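Long-range contacts in phosphoglycerol transferase GacH (Streptococcus pyogenes serotype M1, PDB 5WCX), which probably transfers glycerol phosphate to a cell-surface polysaccharide at the membrane, through a manganese-binding extracellular domain of the sulfatase and alkaline phosphatase superfamily: residues Q81-G86 with L308-D313; P101-S106 with N356-I361; T315-E320 with E335-A340. All coordinates share one frame; numbering follows the deposited sequence.

Interaction 1 of 3, residues Q81-G86 with L308-D313; sequences QSDSYG and LINSSD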
ATOM      1  N   GLN A  81       8.128  -5.245  -1.811  1.00 47.07           N
ATOM      2  CA  GLN A  81       8.468  -5.563  -3.190  1.00 48.04           C
ATOM      3  C   GLN A  81       7.476  -4.860  -4.109  1.00 46.48           C
ATOM      4  O   GLN A  81       6.262  -5.052  -3.985  1.00 46.41           O
ATOM      5  CB  GLN A  81       8.452  -7.069  -3.422  1.00 51.44           C
ATOM      6  CG  GLN A  81       8.727  -7.462  -4.867  1.00 54.38           C
ATOM      7  CD  GLN A  81       9.295  -8.861  -4.997  1.00 59.96           C
ATOM      8  OE1 GLN A  81      10.270  -9.212  -4.331  1.00 61.60           O
ATOM      9  NE2 GLN A  81       8.686  -9.670  -5.857  1.00 61.29           N
ATOM     10  N   SER A  82       7.992  -4.033  -5.010  1.00 43.14           N
ATOM     11  CA  SER A  82       7.176  -3.313  -5.975  1.00 43.55           C
ATOM     12  C   SER A  82       7.160  -4.067  -7.299  1.00 43.83           C
ATOM     13  O   SER A  82       8.093  -4.805  -7.626  1.00 42.76           O
ATOM     14  CB  SER A  82       7.707  -1.894  -6.182  1.00 43.66           C
ATOM     15  OG  SER A  82       6.898  -1.171  -7.092  1.00 43.83           O
ATOM     16  N   ASP A  83       6.084  -3.876  -8.058  1.00 41.12           N
ATOM     17  CA  ASP A  83       5.901  -4.557  -9.331  1.00 43.99           C
ATOM     18  C   ASP A  83       6.399  -3.749 -10.522  1.00 44.40           C
ATOM     19  O   ASP A  83       6.314  -4.230 -11.656  1.00 43.87           O
ATOM     20  CB  ASP A  83       4.418  -4.898  -9.522  1.00 46.04           C
ATOM     21  CG  ASP A  83       3.908  -5.865  -8.470  1.00 49.71           C
ATOM     22  OD1 ASP A  83       4.431  -6.997  -8.400  1.00 51.27           O
ATOM     23  OD2 ASP A  83       3.003  -5.488  -7.696  1.00 50.61           O
ATOM     24  N   SER A  84       6.928  -2.549 -10.297  1.00 43.66           N
ATOM     25  CA  SER A  84       7.345  -1.680 -11.389  1.00 45.22           C
ATOM     26  C   SER A  84       8.381  -0.693 -10.866  1.00 45.36           C
ATOM     27  O   SER A  84       8.680  -0.646  -9.669  1.00 43.10           O
ATOM     28  CB  SER A  84       6.140  -0.956 -11.997  1.00 46.24           C
ATOM     29  OG  SER A  84       5.421  -0.249 -11.001  1.00 48.02           O
ATOM     30  N   TYR A  85       8.920   0.107 -11.783  1.00 45.82           N
ATOM     31  CA  TYR A  85       9.991   1.053 -11.497  1.00 45.35           C
ATOM     32  C   TYR A  85       9.632   2.396 -12.112  1.00 44.39           C
ATOM     33  O   TYR A  85       9.319   2.470 -13.305  1.00 41.72           O
ATOM     34  CB  TYR A  85      11.327   0.536 -12.051  1.00 45.57           C
ATOM     35  CG  TYR A  85      12.468   1.522 -11.962  1.00 47.30           C
ATOM     36  CD1 TYR A  85      13.135   1.736 -10.763  1.00 46.10           C
ATOM     37  CD2 TYR A  85      12.888   2.232 -13.082  1.00 46.29           C
ATOM     38  CE1 TYR A  85      14.181   2.636 -10.678  1.00 47.64           C
ATOM     39  CE2 TYR A  85      13.934   3.133 -13.006  1.00 47.66           C
ATOM     40  CZ  TYR A  85      14.578   3.330 -11.802  1.00 48.37           C
ATOM     41  OH  TYR A  85      15.618   4.227 -11.722  1.00 50.05           O
ATOM     42  N   GLY A  86       9.664   3.448 -11.297  1.00 43.09           N
ATOM     43  CA  GLY A  86       9.354   4.782 -11.771  1.00 43.14           C
ATOM     44  C   GLY A  86       7.913   5.022 -12.153  1.00 46.11           C
ATOM     45  O   GLY A  86       7.597   6.100 -12.665  1.00 47.08           O
ATOM     46  N   LEU A 308      10.229  -8.538   4.376  1.00 46.35           N
ATOM     47  CA  LEU A 308       9.962  -8.394   2.948  1.00 45.37           C
ATOM     48  C   LEU A 308       8.574  -8.934   2.648  1.00 45.85           C
ATOM     49  O   LEU A 308       8.336 -10.135   2.806  1.00 47.98           O
ATOM     50  CB  LEU A 308      11.007  -9.138   2.116  1.00 46.23           C
ATOM     51  CG  LEU A 308      10.721  -9.242   0.619  1.00 45.90           C
ATOM     52  CD1 LEU A 308      10.651  -7.861  -0.003  1.00 45.90           C
ATOM     53  CD2 LEU A 308      11.783 -10.089  -0.059  1.00 47.66           C
ATOM     54  N   ILE A 309       7.671  -8.062   2.195  1.00 43.46           N
ATOM     55  CA  ILE A 309       6.307  -8.450   1.859  1.00 44.83           C
ATOM     56  C   ILE A 309       5.871  -7.714   0.598  1.00 44.52           C
ATOM     57  O   ILE A 309       6.536  -6.792   0.122  1.00 43.56           O
ATOM     58  CB  ILE A 309       5.317  -8.172   3.013  1.00 45.50           C
ATOM     59  CG1 ILE A 309       5.283  -6.681   3.362  1.00 44.42           C
ATOM     60  CG2 ILE A 309       5.693  -8.986   4.242  1.00 47.02           C
ATOM     61  CD1 ILE A 309       4.243  -6.323   4.419  1.00 43.62           C
ATOM     62  N   ASN A 310       4.737  -8.143   0.053  1.00 41.97           N
ATOM     63  CA  ASN A 310       4.149  -7.542  -1.134  1.00 40.48           C
ATOM     64  C   ASN A 310       3.121  -6.487  -0.730  1.00 41.00           C
ATOM     65  O   ASN A 310       2.640  -6.457   0.405  1.00 43.47           O
ATOM     66  CB  ASN A 310       3.490  -8.617  -2.000  1.00 42.43           C
ATOM     67  CG  ASN A 310       3.537  -8.291  -3.480  1.00 44.48           C
ATOM     68  OD1 ASN A 310       4.581  -7.914  -4.014  1.00 44.86           O
ATOM     69  ND2 ASN A 310       2.400  -8.435  -4.152  1.00 44.77           N
ATOM     70  N   SER A 311       2.787  -5.609  -1.678  1.00 42.92           N
ATOM     71  CA  SER A 311       1.757  -4.609  -1.409  1.00 43.52           C
ATOM     72  C   SER A 311       0.415  -5.268  -1.109  1.00 43.63           C
ATOM     73  O   SER A 311      -0.406  -4.705  -0.376  1.00 42.03           O
ATOM     74  CB  SER A 311       1.631  -3.643  -2.588  1.00 41.64           C
ATOM     75  OG  SER A 311       1.177  -4.304  -3.757  1.00 41.29           O
ATOM     76  N   SER A 312       0.179  -6.463  -1.656  1.00 43.64           N
ATOM     77  CA  SER A 312      -1.063  -7.180  -1.403  1.00 45.86           C
ATOM     78  C   SER A 312      -1.124  -7.786  -0.006  1.00 46.97           C
ATOM     79  O   SER A 312      -2.216  -8.174   0.428  1.00 47.92           O
ATOM     80  CB  SER A 312      -1.249  -8.276  -2.455  1.00 46.25           C
ATOM     81  OG  SER A 312      -0.149  -9.171  -2.462  1.00 46.67           O
ATOM     82  N   ASP A 313       0.002  -7.871   0.705  1.00 45.66           N
ATOM     83  CA  ASP A 313       0.035  -8.435   2.049  1.00 45.77           C
ATOM     84  C   ASP A 313      -0.284  -7.418   3.144  1.00 45.29           C
ATOM     85  O   ASP A 313      -0.353  -7.800   4.317  1.00 44.59           O
ATOM     86  CB  ASP A 313       1.417  -9.042   2.350  1.00 46.44           C
ATOM     87  CG  ASP A 313       1.760 -10.228   1.462  1.00 48.14           C
ATOM     88  OD1 ASP A 313       0.920 -11.141   1.302  1.00 48.06           O
ATOM     89  OD2 ASP A 313       2.893 -10.250   0.934  1.00 47.35           O
TER
HETATM   90  O   HOH W   1       3.683  -4.985  -4.829  1.00 43.52           O
HETATM   91  O   HOH W   2       2.209  -8.401  -7.146  1.00 37.25           O
HETATM   92  O   HOH W   3       5.483  -8.335  -6.496  1.00 41.26           O
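One direct hydrogen bond joins the two backbones: Q81 N donates to I309 O over 2.9 Å, nearly straight at 165°. It lies where strand 76-81 runs out beside the edge strand 308-310, and I309 is also tied by its backbone to L79 of the same neighbour.

Apolar contact is slight. L308 brings CD1 to 4.1 Å from Q81 CB.

Beyond Q81 the chains are bridged by water. One water lies 2.7 Å from Q81 O and also bonds D83 OD2 and S311 OG, linking the end of the strand to the turn after 308-310. D83 OD1 and the N310 amide share two further waters: one lies 2.7 Å from N310 OD1, the other accepts from N310 ND2 at 3.0 Å. That ND2 also donates to S312 OG within the amide plane, which fixes the rotation of the amide, while N310 N is taken up by D313 OD2 at 2.9 Å. D83 OD2 is also bonded directly to Q95 of helix 89-98.

S82 OG is bonded to the backbone of D270, a manganese ligand, and the D83 side chain is about 11 Å from the bound manganese. Loops that leave the C-terminal ends of parallel strands to build the metal site are characteristic of the alkaline phosphatase-like fold.

Interaction 2 of 3, residues P101-S106 with N356-I361; sequences PFYNFS and NDLKNI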
ATOM      1  N   PRO A 101      -2.822 -10.167  -5.472  1.00 46.43           N
ATOM      2  CA  PRO A 101      -1.485  -9.812  -5.967  1.00 44.76           C
ATOM      3  C   PRO A 101      -1.447  -9.655  -7.478  1.00 44.29           C
ATOM      4  O   PRO A 101      -2.063 -10.423  -8.220  1.00 44.54           O
ATOM      5  CB  PRO A 101      -0.614 -10.989  -5.508  1.00 46.56           C
ATOM      6  CG  PRO A 101      -1.560 -12.136  -5.424  1.00 48.06           C
ATOM      7  CD  PRO A 101      -2.876 -11.556  -4.973  1.00 48.13           C
ATOM      8  N   PHE A 102      -0.691  -8.651  -7.930  1.00 48.15           N
ATOM      9  CA  PHE A 102      -0.497  -8.454  -9.363  1.00 47.35           C
ATOM     10  C   PHE A 102       0.189  -9.658  -9.996  1.00 46.91           C
ATOM     11  O   PHE A 102      -0.127 -10.018 -11.137  1.00 46.00           O
ATOM     12  CB  PHE A 102       0.317  -7.178  -9.594  1.00 47.80           C
ATOM     13  CG  PHE A 102       0.195  -6.596 -10.987  1.00 48.80           C
ATOM     14  CD1 PHE A 102      -0.548  -7.222 -11.974  1.00 50.60           C
ATOM     15  CD2 PHE A 102       0.840  -5.410 -11.301  1.00 49.76           C
ATOM     16  CE1 PHE A 102      -0.646  -6.676 -13.243  1.00 52.05           C
ATOM     17  CE2 PHE A 102       0.747  -4.860 -12.567  1.00 50.41           C
ATOM     18  CZ  PHE A 102       0.004  -5.496 -13.539  1.00 51.20           C
ATOM     19  N   TYR A 103       1.102 -10.311  -9.268  1.00 46.35           N
ATOM     20  CA  TYR A 103       1.905 -11.383  -9.847  1.00 48.29           C
ATOM     21  C   TYR A 103       1.088 -12.619 -10.206  1.00 49.50           C
ATOM     22  O   TYR A 103       1.634 -13.532 -10.834  1.00 50.24           O
ATOM     23  CB  TYR A 103       3.053 -11.777  -8.900  1.00 47.41           C
ATOM     24  CG  TYR A 103       2.635 -12.263  -7.525  1.00 48.95           C
ATOM     25  CD1 TYR A 103       2.059 -13.515  -7.351  1.00 50.13           C
ATOM     26  CD2 TYR A 103       2.843 -11.477  -6.400  1.00 48.25           C
ATOM     27  CE1 TYR A 103       1.680 -13.961  -6.097  1.00 51.97           C
ATOM     28  CE2 TYR A 103       2.472 -11.914  -5.142  1.00 49.16           C
ATOM     29  CZ  TYR A 103       1.890 -13.156  -4.996  1.00 50.63           C
ATOM     30  OH  TYR A 103       1.518 -13.593  -3.745  1.00 50.52           O
ATOM     31  N   ASN A 104      -0.192 -12.674  -9.828  1.00 47.44           N
ATOM     32  CA  ASN A 104      -1.066 -13.764 -10.245  1.00 48.70           C
ATOM     33  C   ASN A 104      -1.897 -13.426 -11.477  1.00 50.34           C
ATOM     34  O   ASN A 104      -2.451 -14.340 -12.100  1.00 50.56           O
ATOM     35  CB  ASN A 104      -2.003 -14.170  -9.098  1.00 47.89           C
ATOM     36  CG  ASN A 104      -1.326 -15.081  -8.083  1.00 47.90           C
ATOM     37  OD1 ASN A 104      -0.337 -15.748  -8.393  1.00 46.49           O
ATOM     38  ND2 ASN A 104      -1.862 -15.121  -6.868  1.00 48.18           N
ATOM     39  N   PHE A 105      -1.992 -12.149 -11.849  1.00 51.31           N
ATOM     40  CA  PHE A 105      -2.675 -11.771 -13.075  1.00 52.64           C
ATOM     41  C   PHE A 105      -1.768 -11.995 -14.285  1.00 55.53           C
ATOM     42  O   PHE A 105      -0.585 -12.326 -14.163  1.00 55.25           O
ATOM     43  CB  PHE A 105      -3.118 -10.306 -13.029  1.00 48.42           C
ATOM     44  CG  PHE A 105      -4.239 -10.039 -12.067  1.00 48.26           C
ATOM     45  CD1 PHE A 105      -5.514 -10.516 -12.320  1.00 49.79           C
ATOM     46  CD2 PHE A 105      -4.020  -9.303 -10.915  1.00 45.96           C
ATOM     47  CE1 PHE A 105      -6.549 -10.273 -11.435  1.00 49.78           C
ATOM     48  CE2 PHE A 105      -5.049  -9.052 -10.029  1.00 46.44           C
ATOM     49  CZ  PHE A 105      -6.316  -9.539 -10.289  1.00 48.39           C
ATOM     50  N   SER A 106      -2.339 -11.802 -15.471  1.00 58.93           N
ATOM     51  CA  SER A 106      -1.580 -11.903 -16.707  1.00 61.47           C
ATOM     52  C   SER A 106      -0.709 -10.669 -16.907  1.00 61.82           C
ATOM     53  O   SER A 106      -1.028  -9.573 -16.437  1.00 59.30           O
ATOM     54  CB  SER A 106      -2.521 -12.069 -17.900  1.00 62.45           C
ATOM     55  OG  SER A 106      -1.811 -11.951 -19.119  1.00 63.07           O
ATOM     56  N   ASN A 356      -2.285 -21.902  -4.767  1.00 57.58           N
ATOM     57  CA  ASN A 356      -3.399 -22.479  -5.511  1.00 59.98           C
ATOM     58  C   ASN A 356      -4.732 -22.062  -4.901  1.00 61.14           C
ATOM     59  O   ASN A 356      -5.694 -21.779  -5.625  1.00 61.46           O
ATOM     60  CB  ASN A 356      -3.288 -24.004  -5.544  1.00 61.31           C
ATOM     61  CG  ASN A 356      -4.480 -24.661  -6.221  1.00 63.42           C
ATOM     62  OD1 ASN A 356      -5.462 -25.019  -5.569  1.00 64.05           O
ATOM     63  ND2 ASN A 356      -4.399 -24.820  -7.538  1.00 64.00           N
ATOM     64  N   ASP A 357      -4.811 -22.031  -3.568  1.00 58.15           N
ATOM     65  CA  ASP A 357      -6.022 -21.547  -2.914  1.00 58.91           C
ATOM     66  C   ASP A 357      -6.277 -20.086  -3.266  1.00 57.70           C
ATOM     67  O   ASP A 357      -7.414 -19.698  -3.559  1.00 57.89           O
ATOM     68  CB  ASP A 357      -5.914 -21.722  -1.399  1.00 59.91           C
ATOM     69  CG  ASP A 357      -5.862 -23.184  -0.974  1.00 62.23           C
ATOM     70  OD1 ASP A 357      -6.348 -24.053  -1.730  1.00 63.09           O
ATOM     71  OD2 ASP A 357      -5.341 -23.460   0.127  1.00 62.02           O
ATOM     72  N   LEU A 358      -5.225 -19.263  -3.257  1.00 53.98           N
ATOM     73  CA  LEU A 358      -5.386 -17.849  -3.577  1.00 54.41           C
ATOM     74  C   LEU A 358      -5.776 -17.650  -5.037  1.00 54.59           C
ATOM     75  O   LEU A 358      -6.658 -16.838  -5.342  1.00 54.63           O
ATOM     76  CB  LEU A 358      -4.096 -17.093  -3.260  1.00 53.20           C
ATOM     77  CG  LEU A 358      -4.091 -15.591  -3.552  1.00 52.45           C
ATOM     78  CD1 LEU A 358      -5.107 -14.874  -2.678  1.00 53.45           C
ATOM     79  CD2 LEU A 358      -2.696 -15.012  -3.352  1.00 51.17           C
ATOM     80  N   LYS A 359      -5.137 -18.379  -5.955  1.00 55.55           N
ATOM     81  CA  LYS A 359      -5.435 -18.200  -7.372  1.00 57.73           C
ATOM     82  C   LYS A 359      -6.886 -18.553  -7.685  1.00 56.84           C
ATOM     83  O   LYS A 359      -7.525 -17.895  -8.514  1.00 56.76           O
ATOM     84  CB  LYS A 359      -4.481 -19.043  -8.218  1.00 59.88           C
ATOM     85  CG  LYS A 359      -3.040 -18.553  -8.201  1.00 59.92           C
ATOM     86  CD  LYS A 359      -2.123 -19.515  -8.943  1.00 63.20           C
ATOM     87  CE  LYS A 359      -0.698 -18.989  -9.008  1.00 63.82           C
ATOM     88  NZ  LYS A 359       0.194 -19.890  -9.794  1.00 66.22           N
ATOM     89  N   ASN A 360      -7.426 -19.587  -7.034  1.00 56.80           N
ATOM     90  CA  ASN A 360      -8.822 -19.946  -7.272  1.00 58.03           C
ATOM     91  C   ASN A 360      -9.765 -18.858  -6.771  1.00 58.04           C
ATOM     92  O   ASN A 360     -10.737 -18.510  -7.452  1.00 57.23           O
ATOM     93  CB  ASN A 360      -9.142 -21.286  -6.611  1.00 59.20           C
ATOM     94  CG  ASN A 360      -8.743 -22.468  -7.475  1.00 60.09           C
ATOM     95  OD1 ASN A 360      -9.426 -22.798  -8.444  1.00 59.49           O
ATOM     96  ND2 ASN A 360      -7.636 -23.114  -7.126  1.00 60.31           N
ATOM     97  N   ILE A 361      -9.496 -18.310  -5.583  1.00 54.64           N
ATOM     98  CA  ILE A 361     -10.298 -17.201  -5.073  1.00 54.46           C
ATOM     99  C   ILE A 361     -10.125 -15.975  -5.962  1.00 53.43           C
ATOM    100  O   ILE A 361     -11.098 -15.310  -6.340  1.00 53.83           O
ATOM    101  CB  ILE A 361      -9.911 -16.888  -3.615  1.00 53.54           C
ATOM    102  CG1 ILE A 361     -10.169 -18.096  -2.712  1.00 56.48           C
ATOM    103  CG2 ILE A 361     -10.662 -15.658  -3.122  1.00 52.96           C
ATOM    104  CD1 ILE A 361     -11.628 -18.473  -2.575  1.00 59.65           C
TER
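A small, mixed contact of apolar and amide groups, partly buried, sets the loop after helix 89-98 against the C-terminal helix 349-366. Between the two segments it rests on van der Waals touch, and L358 and K359 present adjoining surfaces to P101 and N104.

L358 supplies the apolar half. A chi1 of 179° swings its isobutyl group out from the helix, and CD2 meets P101 CG tip to tip at 3.7 Å. The same methyl lies 3.6 Å from N104 ND2, the two side chains meeting at a slant. P101 is itself covered by the next residue but one: its CB sits over one face of the Y103 ring, 3.2 Å above the plane and offset toward the rim.

The site lies away from the metal centres, on the side of the alkaline phosphatase-like domain where the last helix packs against the body of the fold. L333 of helix 328-339 also touches L358.

K359 passes N104 at about a right angle, its extended aliphatic chain running across the amide. N104 OD1 comes 3.3 Å from K359 CE, a contact with a methylene that the neighbouring ammonium probably polarises, and N104 CG stands 3.9 Å from K359 CG. Several polar groups of the loop bond flanking turns of the same helix: N104 ND2 donates to Q362 and Q355, Y103 OH bonds Q355, and P101 O accepts from Q362. On the helix, N356 O takes both N360 N and N360 ND2, the latter at 2.8 Å, from opposite faces of its carbonyl plane.

Interaction 3 of 3, residues T315-E320 with E335-A340; sequences TAALFE and EVLNKA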
ATOM      1  N   THR A 315      -2.963  -5.610   4.153  1.00 43.79           N
ATOM      2  CA  THR A 315      -4.165  -5.756   4.971  1.00 46.09           C
ATOM      3  C   THR A 315      -4.013  -6.902   5.967  1.00 45.73           C
ATOM      4  O   THR A 315      -4.348  -6.761   7.149  1.00 46.97           O
ATOM      5  CB  THR A 315      -5.392  -5.971   4.084  1.00 45.63           C
ATOM      6  OG1 THR A 315      -5.514  -4.884   3.159  1.00 43.78           O
ATOM      7  CG2 THR A 315      -6.652  -6.044   4.936  1.00 48.32           C
ATOM      8  N   ALA A 316      -3.504  -8.050   5.510  1.00 45.23           N
ATOM      9  CA  ALA A 316      -3.289  -9.170   6.422  1.00 46.86           C
ATOM     10  C   ALA A 316      -2.289  -8.801   7.510  1.00 46.05           C
ATOM     11  O   ALA A 316      -2.445  -9.198   8.671  1.00 45.15           O
ATOM     12  CB  ALA A 316      -2.812 -10.399   5.650  1.00 48.02           C
ATOM     13  N   ALA A 317      -1.246  -8.046   7.149  1.00 48.59           N
ATOM     14  CA  ALA A 317      -0.297  -7.568   8.148  1.00 48.77           C
ATOM     15  C   ALA A 317      -0.934  -6.534   9.064  1.00 48.91           C
ATOM     16  O   ALA A 317      -0.588  -6.461  10.249  1.00 50.56           O
ATOM     17  CB  ALA A 317       0.937  -6.990   7.458  1.00 46.59           C
ATOM     18  N   LEU A 318      -1.869  -5.735   8.541  1.00 44.61           N
ATOM     19  CA  LEU A 318      -2.598  -4.789   9.378  1.00 48.07           C
ATOM     20  C   LEU A 318      -3.410  -5.516  10.444  1.00 49.79           C
ATOM     21  O   LEU A 318      -3.343  -5.175  11.631  1.00 50.53           O
ATOM     22  CB  LEU A 318      -3.513  -3.919   8.514  1.00 46.83           C
ATOM     23  CG  LEU A 318      -4.456  -2.970   9.258  1.00 48.60           C
ATOM     24  CD1 LEU A 318      -3.679  -1.906  10.015  1.00 47.44           C
ATOM     25  CD2 LEU A 318      -5.444  -2.326   8.290  1.00 48.51           C
ATOM     26  N   PHE A 319      -4.202  -6.513  10.035  1.00 51.07           N
ATOM     27  CA  PHE A 319      -5.002  -7.265  10.997  1.00 51.96           C
ATOM     28  C   PHE A 319      -4.119  -7.897  12.065  1.00 52.99           C
ATOM     29  O   PHE A 319      -4.462  -7.887  13.253  1.00 54.85           O
ATOM     30  CB  PHE A 319      -5.820  -8.344  10.282  1.00 53.45           C
ATOM     31  CG  PHE A 319      -7.120  -7.851   9.709  1.00 54.30           C
ATOM     32  CD1 PHE A 319      -7.133  -7.012   8.608  1.00 53.70           C
ATOM     33  CD2 PHE A 319      -8.332  -8.242  10.259  1.00 55.05           C
ATOM     34  CE1 PHE A 319      -8.326  -6.560   8.075  1.00 53.72           C
ATOM     35  CE2 PHE A 319      -9.529  -7.795   9.728  1.00 56.10           C
ATOM     36  CZ  PHE A 319      -9.525  -6.953   8.633  1.00 56.11           C
ATOM     37  N   GLU A 320      -2.976  -8.457  11.661  1.00 52.33           N
ATOM     38  CA  GLU A 320      -2.072  -9.061  12.633  1.00 53.51           C
ATOM     39  C   GLU A 320      -1.521  -8.008  13.588  1.00 52.35           C
ATOM     40  O   GLU A 320      -1.522  -8.200  14.810  1.00 52.24           O
ATOM     41  CB  GLU A 320      -0.931  -9.785  11.918  1.00 52.30           C
ATOM     42  CG  GLU A 320      -0.042 -10.580  12.862  1.00 53.70           C
ATOM     43  CD  GLU A 320       1.248 -11.040  12.215  1.00 54.01           C
ATOM     44  OE1 GLU A 320       1.686 -10.402  11.235  1.00 54.30           O
ATOM     45  OE2 GLU A 320       1.822 -12.042  12.691  1.00 55.50           O
ATOM     46  N   GLU A 335      -2.157 -16.643   5.835  1.00 52.85           N
ATOM     47  CA  GLU A 335      -1.297 -17.757   5.447  1.00 54.12           C
ATOM     48  C   GLU A 335      -0.370 -17.362   4.301  1.00 52.28           C
ATOM     49  O   GLU A 335       0.779 -17.819   4.241  1.00 51.25           O
ATOM     50  CB  GLU A 335      -2.150 -18.964   5.058  1.00 57.69           C
ATOM     51  CG  GLU A 335      -2.884 -19.611   6.223  1.00 60.07           C
ATOM     52  CD  GLU A 335      -1.947 -20.344   7.164  1.00 62.62           C
ATOM     53  OE1 GLU A 335      -1.548 -21.485   6.843  1.00 63.74           O
ATOM     54  OE2 GLU A 335      -1.599 -19.774   8.220  1.00 62.62           O
ATOM     55  N   VAL A 336      -0.848 -16.521   3.379  1.00 53.22           N
ATOM     56  CA  VAL A 336       0.011 -16.025   2.306  1.00 51.35           C
ATOM     57  C   VAL A 336       1.099 -15.123   2.876  1.00 48.98           C
ATOM     58  O   VAL A 336       2.288 -15.293   2.582  1.00 47.60           O
ATOM     59  CB  VAL A 336      -0.829 -15.294   1.241  1.00 49.65           C
ATOM     60  CG1 VAL A 336       0.073 -14.563   0.242  1.00 48.95           C
ATOM     61  CG2 VAL A 336      -1.747 -16.273   0.515  1.00 50.81           C
ATOM     62  N   LEU A 337       0.705 -14.155   3.710  1.00 48.88           N
ATOM     63  CA  LEU A 337       1.664 -13.250   4.334  1.00 47.60           C
ATOM     64  C   LEU A 337       2.797 -14.013   5.010  1.00 48.66           C
ATOM     65  O   LEU A 337       3.976 -13.687   4.829  1.00 46.93           O
ATOM     66  CB  LEU A 337       0.937 -12.361   5.346  1.00 49.88           C
ATOM     67  CG  LEU A 337       1.777 -11.600   6.375  1.00 50.41           C
ATOM     68  CD1 LEU A 337       2.677 -10.581   5.700  1.00 48.65           C
ATOM     69  CD2 LEU A 337       0.872 -10.922   7.402  1.00 51.31           C
ATOM     70  N   ASN A 338       2.456 -15.035   5.794  1.00 51.45           N
ATOM     71  CA  ASN A 338       3.443 -15.725   6.613  1.00 53.51           C
ATOM     72  C   ASN A 338       4.151 -16.861   5.890  1.00 55.68           C
ATOM     73  O   ASN A 338       5.308 -17.157   6.216  1.00 55.60           O
ATOM     74  CB  ASN A 338       2.778 -16.289   7.876  1.00 54.95           C
ATOM     75  CG  ASN A 338       2.359 -15.210   8.856  1.00 53.71           C
ATOM     76  OD1 ASN A 338       3.064 -14.218   9.039  1.00 52.12           O
ATOM     77  ND2 ASN A 338       1.209 -15.399   9.491  1.00 53.79           N
ATOM     78  N   LYS A 339       3.497 -17.503   4.916  1.00 50.49           N
ATOM     79  CA  LYS A 339       3.994 -18.765   4.390  1.00 51.63           C
ATOM     80  C   LYS A 339       4.135 -18.851   2.876  1.00 50.73           C
ATOM     81  O   LYS A 339       4.743 -19.818   2.402  1.00 51.02           O
ATOM     82  CB  LYS A 339       3.081 -19.921   4.838  1.00 52.24           C
ATOM     83  CG  LYS A 339       2.931 -20.063   6.343  1.00 53.43           C
ATOM     84  CD  LYS A 339       2.021 -21.228   6.700  1.00 54.62           C
ATOM     85  CE  LYS A 339       1.753 -21.283   8.193  1.00 54.90           C
ATOM     86  NZ  LYS A 339       0.803 -22.377   8.535  1.00 57.39           N
ATOM     87  N   ALA A 340       3.609 -17.903   2.098  1.00 52.67           N
ATOM     88  CA  ALA A 340       3.602 -18.093   0.650  1.00 53.08           C
ATOM     89  C   ALA A 340       3.634 -16.764  -0.098  1.00 50.18           C
ATOM     90  O   ALA A 340       2.988 -16.610  -1.140  1.00 49.64           O
ATOM     91  CB  ALA A 340       2.386 -18.912   0.205  1.00 54.43           C
TER
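L337 carries this contact with a single methyl: its CD2 settles on the backbone of helix 314-321, 3.6 Å from A317 N and 3.8 Å from A316 C. The motif is a perpendicular helix-helix packing, in which the short segments 315-320 and 335-339 cross at -90° with their axes 9.5 Å apart. Two alanines on the crossing face let the leucine come in close, CD2 lying 4.1 Å from A316 CB and 3.9 Å from A317 CB. The near-trans first torsion of L337 (chi1 164°) carries the branch out from helix 328-339 toward its neighbour.

E320, one turn on from A316, borders the same methyl. Its chain is extended and slants past the leucine, bringing OE1 to 4.0 Å from L337 CD2, so a carboxylate oxygen flanks the otherwise apolar patch. That oxygen is satisfied by H306, whose side chain also touches L337 and N338 and thus lies against both helices.

Farther out, helix 314-321 is backed by the central sheet of the alkaline phosphatase-like domain, L318 lying on V41 and Y43 of strand 40-46. F319 stacks with Y330 near the start of helix 328-339, another link between the two helices. The E320 side chain is about 7 Å from the bound calcium ion, which D323 helps to bind just beyond the helix. Helix 328-339 faces helix 349-366 through V336, and one turn apart along it K339 NZ forms a salt bridge with E335, meeting the syn lone pair of OE1 at 3.0 Å.

Overall arrangement
The three contacts form a compact triangle, their centres 14 to 15 Å apart, and each touches the other two. Interaction 1 lies at the edge of the mixed sheet, where strand 308-310 leads directly into helix 314-321 of interaction 3. Helix 328-339 of interaction 3 is followed by helix 349-366 of interaction 2. Along the chain interactions 1 and 2 alternate their segments, whereas interaction 3 is nested inside the loop closed by interaction 2. P101 and Y103 pack on S312 and N310, and I309 on L337. The C-terminal helices are thereby joined to the sheet edge, with manganese near interaction 1 and calcium near interaction 3.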